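Long-range contact in putative type VI secretion protein (Escherichia coli, PDB 6SKI), which is a type VI secretion phospholipase effector, loaded onto the VgrG spike and probably hydrolysing membrane phospholipids of the target cell: residues F331-D342 / I397-F407. Residues are numbered along the deposited sequence; the frame is centred on the assembly and turned at random.
Sequences FLSCPEFEIVSD and IQKQVGAAVFF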
ATOM      1  N   PHE A 331      -2.970 -18.060  18.679  1.00 49.77           N
ATOM      2  CA  PHE A 331      -3.724 -19.295  18.529  1.00 49.77           C
ATOM      3  C   PHE A 331      -3.544 -19.794  17.106  1.00 49.77           C
ATOM      4  O   PHE A 331      -3.954 -19.127  16.152  1.00 49.77           O
ATOM      5  CB  PHE A 331      -5.204 -19.077  18.835  1.00 49.77           C
ATOM      6  CG  PHE A 331      -5.526 -19.060  20.296  1.00 49.77           C
ATOM      7  CD1 PHE A 331      -5.004 -20.015  21.142  1.00 49.77           C
ATOM      8  CD2 PHE A 331      -6.369 -18.101  20.821  1.00 49.77           C
ATOM      9  CE1 PHE A 331      -5.301 -20.004  22.484  1.00 49.77           C
ATOM     10  CE2 PHE A 331      -6.672 -18.091  22.163  1.00 49.77           C
ATOM     11  CZ  PHE A 331      -6.136 -19.041  22.994  1.00 49.77           C
ATOM     12  N   LEU A 332      -2.926 -20.958  16.957  1.00 49.72           N
ATOM     13  CA  LEU A 332      -2.722 -21.553  15.648  1.00 49.72           C
ATOM     14  C   LEU A 332      -3.801 -22.566  15.316  1.00 49.72           C
ATOM     15  O   LEU A 332      -3.776 -23.157  14.233  1.00 49.72           O
ATOM     16  CB  LEU A 332      -1.341 -22.201  15.575  1.00 49.72           C
ATOM     17  CG  LEU A 332      -0.162 -21.229  15.569  1.00 49.72           C
ATOM     18  CD1 LEU A 332       1.088 -21.913  15.054  1.00 49.72           C
ATOM     19  CD2 LEU A 332      -0.481 -20.004  14.736  1.00 49.72           C
ATOM     20  N   SER A 333      -4.741 -22.772  16.227  1.00 51.44           N
ATOM     21  CA  SER A 333      -5.968 -23.504  15.982  1.00 51.44           C
ATOM     22  C   SER A 333      -7.109 -22.696  16.571  1.00 51.44           C
ATOM     23  O   SER A 333      -6.920 -21.924  17.513  1.00 51.44           O
ATOM     24  CB  SER A 333      -5.925 -24.901  16.607  1.00 51.44           C
ATOM     25  OG  SER A 333      -7.134 -25.601  16.389  1.00 51.44           O
ATOM     26  N   CYS A 334      -8.290 -22.863  16.011  1.00 52.29           N
ATOM     27  CA  CYS A 334      -9.449 -22.202  16.585  1.00 52.29           C
ATOM     28  C   CYS A 334      -9.768 -22.859  17.923  1.00 52.29           C
ATOM     29  O   CYS A 334      -9.991 -24.075  17.971  1.00 52.29           O
ATOM     30  CB  CYS A 334     -10.643 -22.286  15.643  1.00 52.29           C
ATOM     31  SG  CYS A 334     -12.205 -21.761  16.372  1.00 52.29           S
ATOM     32  N   PRO A 335      -9.773 -22.109  19.024  1.00 53.79           N
ATOM     33  CA  PRO A 335     -10.011 -22.727  20.330  1.00 53.79           C
ATOM     34  C   PRO A 335     -11.381 -23.381  20.383  1.00 53.79           C
ATOM     35  O   PRO A 335     -12.382 -22.800  19.962  1.00 53.79           O
ATOM     36  CB  PRO A 335      -9.910 -21.545  21.300  1.00 53.79           C
ATOM     37  CG  PRO A 335      -9.091 -20.540  20.566  1.00 53.79           C
ATOM     38  CD  PRO A 335      -9.542 -20.663  19.147  1.00 53.79           C
ATOM     39  N   GLU A 336     -11.419 -24.601  20.905  1.00 61.14           N
ATOM     40  CA  GLU A 336     -12.648 -25.380  20.942  1.00 61.14           C
ATOM     41  C   GLU A 336     -12.983 -25.721  22.383  1.00 61.14           C
ATOM     42  O   GLU A 336     -12.118 -26.185  23.129  1.00 61.14           O
ATOM     43  CB  GLU A 336     -12.517 -26.650  20.104  1.00 61.14           C
ATOM     44  CG  GLU A 336     -13.087 -26.515  18.706  1.00 61.14           C
ATOM     45  CD  GLU A 336     -13.014 -27.806  17.923  1.00 61.14           C
ATOM     46  OE1 GLU A 336     -12.196 -28.676  18.287  1.00 61.14           O
ATOM     47  OE2 GLU A 336     -13.772 -27.951  16.942  1.00 61.14           O
ATOM     48  N   PHE A 337     -14.236 -25.499  22.764  1.00 60.24           N
ATOM     49  CA  PHE A 337     -14.692 -25.681  24.132  1.00 60.24           C
ATOM     50  C   PHE A 337     -15.800 -26.722  24.178  1.00 60.24           C
ATOM     51  O   PHE A 337     -16.616 -26.824  23.258  1.00 60.24           O
ATOM     52  CB  PHE A 337     -15.209 -24.365  24.721  1.00 60.24           C
ATOM     53  CG  PHE A 337     -14.209 -23.249  24.685  1.00 60.24           C
ATOM     54  CD1 PHE A 337     -13.415 -22.977  25.783  1.00 60.24           C
ATOM     55  CD2 PHE A 337     -14.062 -22.471  23.553  1.00 60.24           C
ATOM     56  CE1 PHE A 337     -12.495 -21.956  25.751  1.00 60.24           C
ATOM     57  CE2 PHE A 337     -13.143 -21.451  23.517  1.00 60.24           C
ATOM     58  CZ  PHE A 337     -12.358 -21.194  24.617  1.00 60.24           C
ATOM     59  N   GLU A 338     -15.823 -27.497  25.258  1.00 66.03           N
ATOM     60  CA  GLU A 338     -16.915 -28.427  25.492  1.00 66.03           C
ATOM     61  C   GLU A 338     -17.075 -28.641  26.989  1.00 66.03           C
ATOM     62  O   GLU A 338     -16.114 -28.541  27.751  1.00 66.03           O
ATOM     63  CB  GLU A 338     -16.696 -29.761  24.772  1.00 66.03           C
ATOM     64  CG  GLU A 338     -15.958 -30.819  25.560  1.00 66.03           C
ATOM     65  CD  GLU A 338     -15.570 -31.990  24.688  1.00 66.03           C
ATOM     66  OE1 GLU A 338     -15.510 -31.812  23.454  1.00 66.03           O
ATOM     67  OE2 GLU A 338     -15.363 -33.098  25.225  1.00 66.03           O
ATOM     68  N   ILE A 339     -18.305 -28.929  27.404  1.00 66.21           N
ATOM     69  CA  ILE A 339     -18.630 -29.144  28.807  1.00 66.21           C
ATOM     70  C   ILE A 339     -18.574 -30.636  29.096  1.00 66.21           C
ATOM     71  O   ILE A 339     -19.149 -31.443  28.356  1.00 66.21           O
ATOM     72  CB  ILE A 339     -20.009 -28.559  29.154  1.00 66.21           C
ATOM     73  CG1 ILE A 339     -20.083 -27.096  28.714  1.00 66.21           C
ATOM     74  CG2 ILE A 339     -20.274 -28.679  30.641  1.00 66.21           C
ATOM     75  CD1 ILE A 339     -21.258 -26.338  29.283  1.00 66.21           C
ATOM     76  N   VAL A 340     -17.870 -31.001  30.164  1.00 67.53           N
ATOM     77  CA  VAL A 340     -17.675 -32.383  30.571  1.00 67.53           C
ATOM     78  C   VAL A 340     -17.801 -32.462  32.088  1.00 67.53           C
ATOM     79  O   VAL A 340     -18.012 -31.458  32.771  1.00 67.53           O
ATOM     80  CB  VAL A 340     -16.312 -32.942  30.114  1.00 67.53           C
ATOM     81  CG1 VAL A 340     -16.344 -33.284  28.636  1.00 67.53           C
ATOM     82  CG2 VAL A 340     -15.206 -31.949  30.415  1.00 67.53           C
ATOM     83  N   SER A 341     -17.668 -33.675  32.614  1.00 70.00           N
ATOM     84  CA  SER A 341     -17.708 -33.890  34.052  1.00 70.00           C
ATOM     85  C   SER A 341     -16.400 -33.440  34.686  1.00 70.00           C
ATOM     86  O   SER A 341     -15.328 -33.579  34.093  1.00 70.00           O
ATOM     87  CB  SER A 341     -17.961 -35.363  34.364  1.00 70.00           C
ATOM     88  OG  SER A 341     -17.342 -36.198  33.402  1.00 70.00           O
ATOM     89  N   ASP A 342     -16.494 -32.894  35.899  1.00 71.40           N
ATOM     90  CA  ASP A 342     -15.307 -32.380  36.571  1.00 71.40           C
ATOM     91  C   ASP A 342     -14.284 -33.472  36.852  1.00 71.40           C
ATOM     92  O   ASP A 342     -13.102 -33.165  37.037  1.00 71.40           O
ATOM     93  CB  ASP A 342     -15.703 -31.684  37.871  1.00 71.40           C
ATOM     94  CG  ASP A 342     -14.803 -30.511  38.200  1.00 71.40           C
ATOM     95  OD1 ASP A 342     -15.324 -29.388  38.362  1.00 71.40           O
ATOM     96  OD2 ASP A 342     -13.574 -30.707  38.294  1.00 71.40           O
ATOM     97  N   ILE A 397     -20.898 -32.438  39.050  1.00 69.08           N
ATOM     98  CA  ILE A 397     -20.205 -31.170  38.869  1.00 69.08           C
ATOM     99  C   ILE A 397     -19.647 -31.150  37.456  1.00 69.08           C
ATOM    100  O   ILE A 397     -19.234 -32.183  36.920  1.00 69.08           O
ATOM    101  CB  ILE A 397     -19.098 -30.978  39.927  1.00 69.08           C
ATOM    102  CG1 ILE A 397     -19.655 -31.224  41.329  1.00 69.08           C
ATOM    103  CG2 ILE A 397     -18.497 -29.583  39.829  1.00 69.08           C
ATOM    104  CD1 ILE A 397     -20.313 -30.013  41.950  1.00 69.08           C
ATOM    105  N   GLN A 398     -19.635 -29.976  36.831  1.00 69.01           N
ATOM    106  CA  GLN A 398     -19.295 -29.873  35.422  1.00 69.01           C
ATOM    107  C   GLN A 398     -18.267 -28.775  35.188  1.00 69.01           C
ATOM    108  O   GLN A 398     -18.242 -27.754  35.881  1.00 69.01           O
ATOM    109  CB  GLN A 398     -20.541 -29.608  34.573  1.00 69.01           C
ATOM    110  CG  GLN A 398     -21.440 -30.820  34.425  1.00 69.01           C
ATOM    111  CD  GLN A 398     -22.135 -30.871  33.086  1.00 69.01           C
ATOM    112  OE1 GLN A 398     -22.747 -29.896  32.652  1.00 69.01           O
ATOM    113  NE2 GLN A 398     -22.043 -32.014  32.416  1.00 69.01           N
ATOM    114  N   LYS A 399     -17.439 -28.988  34.171  1.00 67.33           N
ATOM    115  CA  LYS A 399     -16.399 -28.045  33.797  1.00 67.33           C
ATOM    116  C   LYS A 399     -16.470 -27.809  32.298  1.00 67.33           C
ATOM    117  O   LYS A 399     -16.798 -28.715  31.531  1.00 67.33           O
ATOM    118  CB  LYS A 399     -15.003 -28.566  34.172  1.00 67.33           C
ATOM    119  CG  LYS A 399     -14.491 -29.655  33.238  1.00 67.33           C
ATOM    120  CD  LYS A 399     -13.572 -30.643  33.923  1.00 67.33           C
ATOM    121  CE  LYS A 399     -12.430 -29.955  34.634  1.00 67.33           C
ATOM    122  NZ  LYS A 399     -11.414 -30.942  35.086  1.00 67.33           N
ATOM    123  N   GLN A 400     -16.168 -26.589  31.883  1.00 64.89           N
ATOM    124  CA  GLN A 400     -15.940 -26.295  30.479  1.00 64.89           C
ATOM    125  C   GLN A 400     -14.445 -26.392  30.223  1.00 64.89           C
ATOM    126  O   GLN A 400     -13.656 -25.664  30.838  1.00 64.89           O
ATOM    127  CB  GLN A 400     -16.464 -24.914  30.092  1.00 64.89           C
ATOM    128  CG  GLN A 400     -16.597 -24.733  28.588  1.00 64.89           C
ATOM    129  CD  GLN A 400     -16.713 -23.287  28.175  1.00 64.89           C
ATOM    130  OE1 GLN A 400     -16.135 -22.402  28.804  1.00 64.89           O
ATOM    131  NE2 GLN A 400     -17.459 -23.034  27.109  1.00 64.89           N
ATOM    132  N   VAL A 401     -14.063 -27.305  29.336  1.00 63.01           N
ATOM    133  CA  VAL A 401     -12.678 -27.514  28.942  1.00 63.01           C
ATOM    134  C   VAL A 401     -12.536 -27.044  27.504  1.00 63.01           C
ATOM    135  O   VAL A 401     -13.247 -27.518  26.611  1.00 63.01           O
ATOM    136  CB  VAL A 401     -12.262 -28.985  29.083  1.00 63.01           C
ATOM    137  CG1 VAL A 401     -11.005 -29.256  28.280  1.00 63.01           C
ATOM    138  CG2 VAL A 401     -12.049 -29.334  30.537  1.00 63.01           C
ATOM    139  N   GLY A 402     -11.639 -26.099  27.290  1.00 59.18           N
ATOM    140  CA  GLY A 402     -11.296 -25.637  25.957  1.00 59.18           C
ATOM    141  C   GLY A 402      -9.840 -25.932  25.671  1.00 59.18           C
ATOM    142  O   GLY A 402      -9.006 -25.907  26.571  1.00 59.18           O
ATOM    143  N   ALA A 403      -9.547 -26.233  24.419  1.00 57.58           N
ATOM    144  CA  ALA A 403      -8.186 -26.504  23.991  1.00 57.58           C
ATOM    145  C   ALA A 403      -7.896 -25.737  22.716  1.00 57.58           C
ATOM    146  O   ALA A 403      -8.784 -25.547  21.874  1.00 57.58           O
ATOM    147  CB  ALA A 403      -7.953 -27.998  23.772  1.00 57.58           C
ATOM    148  N   ALA A 404      -6.658 -25.266  22.596  1.00 54.65           N
ATOM    149  CA  ALA A 404      -6.199 -24.624  21.373  1.00 54.65           C
ATOM    150  C   ALA A 404      -4.716 -24.901  21.189  1.00 54.65           C
ATOM    151  O   ALA A 404      -4.048 -25.421  22.080  1.00 54.65           O
ATOM    152  CB  ALA A 404      -6.468 -23.119  21.395  1.00 54.65           C
ATOM    153  N   VAL A 405      -4.206 -24.574  20.008  1.00 52.90           N
ATOM    154  CA  VAL A 405      -2.775 -24.645  19.736  1.00 52.90           C
ATOM    155  C   VAL A 405      -2.194 -23.242  19.839  1.00 52.90           C
ATOM    156  O   VAL A 405      -2.632 -22.326  19.138  1.00 52.90           O
ATOM    157  CB  VAL A 405      -2.496 -25.259  18.359  1.00 52.90           C
ATOM    158  CG1 VAL A 405      -1.007 -25.436  18.160  1.00 52.90           C
ATOM    159  CG2 VAL A 405      -3.202 -26.579  18.233  1.00 52.90           C
ATOM    160  N   PHE A 406      -1.208 -23.074  20.711  1.00 52.00           N
ATOM    161  CA  PHE A 406      -0.588 -21.787  20.975  1.00 52.00           C
ATOM    162  C   PHE A 406       0.854 -21.781  20.490  1.00 52.00           C
ATOM    163  O   PHE A 406       1.597 -22.745  20.695  1.00 52.00           O
ATOM    164  CB  PHE A 406      -0.626 -21.465  22.468  1.00 52.00           C
ATOM    165  CG  PHE A 406      -0.751 -20.005  22.768  1.00 52.00           C
ATOM    166  CD1 PHE A 406      -1.885 -19.305  22.403  1.00 52.00           C
ATOM    167  CD2 PHE A 406       0.260 -19.333  23.419  1.00 52.00           C
ATOM    168  CE1 PHE A 406      -2.006 -17.965  22.682  1.00 52.00           C
ATOM    169  CE2 PHE A 406       0.147 -17.991  23.695  1.00 52.00           C
ATOM    170  CZ  PHE A 406      -0.989 -17.309  23.328  1.00 52.00           C
ATOM    171  N   PHE A 407       1.238 -20.690  19.844  1.00 50.48           N
ATOM    172  CA  PHE A 407       2.610 -20.435  19.443  1.00 50.48           C
ATOM    173  C   PHE A 407       3.112 -19.217  20.200  1.00 50.48           C
ATOM    174  O   PHE A 407       2.470 -18.161  20.176  1.00 50.48           O
ATOM    175  CB  PHE A 407       2.706 -20.204  17.937  1.00 50.48           C
ATOM    176  CG  PHE A 407       4.107 -20.035  17.438  1.00 50.48           C
ATOM    177  CD1 PHE A 407       5.035 -21.044  17.593  1.00 50.48           C
ATOM    178  CD2 PHE A 407       4.495 -18.866  16.814  1.00 50.48           C
ATOM    179  CE1 PHE A 407       6.319 -20.889  17.135  1.00 50.48           C
ATOM    180  CE2 PHE A 407       5.778 -18.709  16.356  1.00 50.48           C
ATOM    181  CZ  PHE A 407       6.691 -19.722  16.516  1.00 50.48           C
TER
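Strands 336-341 and 398-407 run antiparallel, with paired backbone bonds at Glu336-Ala403, Glu338-Val401 and Val340-Lys399 and a last one from Asp342 N to Ile397 O. Before Glu336 a short loop interrupts the pairing, and the register has shifted by two where Phe331 pairs with Phe406 and Leu332 N bonds to Val405 O.

Ala404 sits at this break, its CB 3.4 Å from Phe331 CD1. Both faces of the Phe331 ring are covered: Pro335 CG lies over the centre of one face, 3.6 Å above the plane, while Phe406 brings its edge to the other in an offset edge-to-face stack, planes at 72°. On the same side of the sheet, Phe337 lays its ring against Gly402, CD1 coming to 3.4 Å from Gly402 CA. Gln400, its CG anti to the backbone N (chi1 -164°) and the chain extended beyond, carries its amide obliquely across the root of Phe337, with NE2 3.5 Å from Phe337 CB.

The other side holds Val340 against Lys399, CG2 to CG 3.7 Å. Lys399 CD passes Ser341 O, and a bend at chi3 (-53°) then turns CE and NZ toward Asp342, where NZ makes a weak bond to Asp342 O and a long salt bridge to OD2 (3.9 Å); Thr344 O is another weak acceptor for this amine. Glu338, on this side too, is held by a salt bridge to Arg350.

Strand 398-409 is the middle of a three-stranded antiparallel sheet, with strand 376-386 along its far edge. Helix 350-362 packs on the Glu338 and Val401 side, and helix 72-85 on the side of Phe331, Phe337 and Phe406.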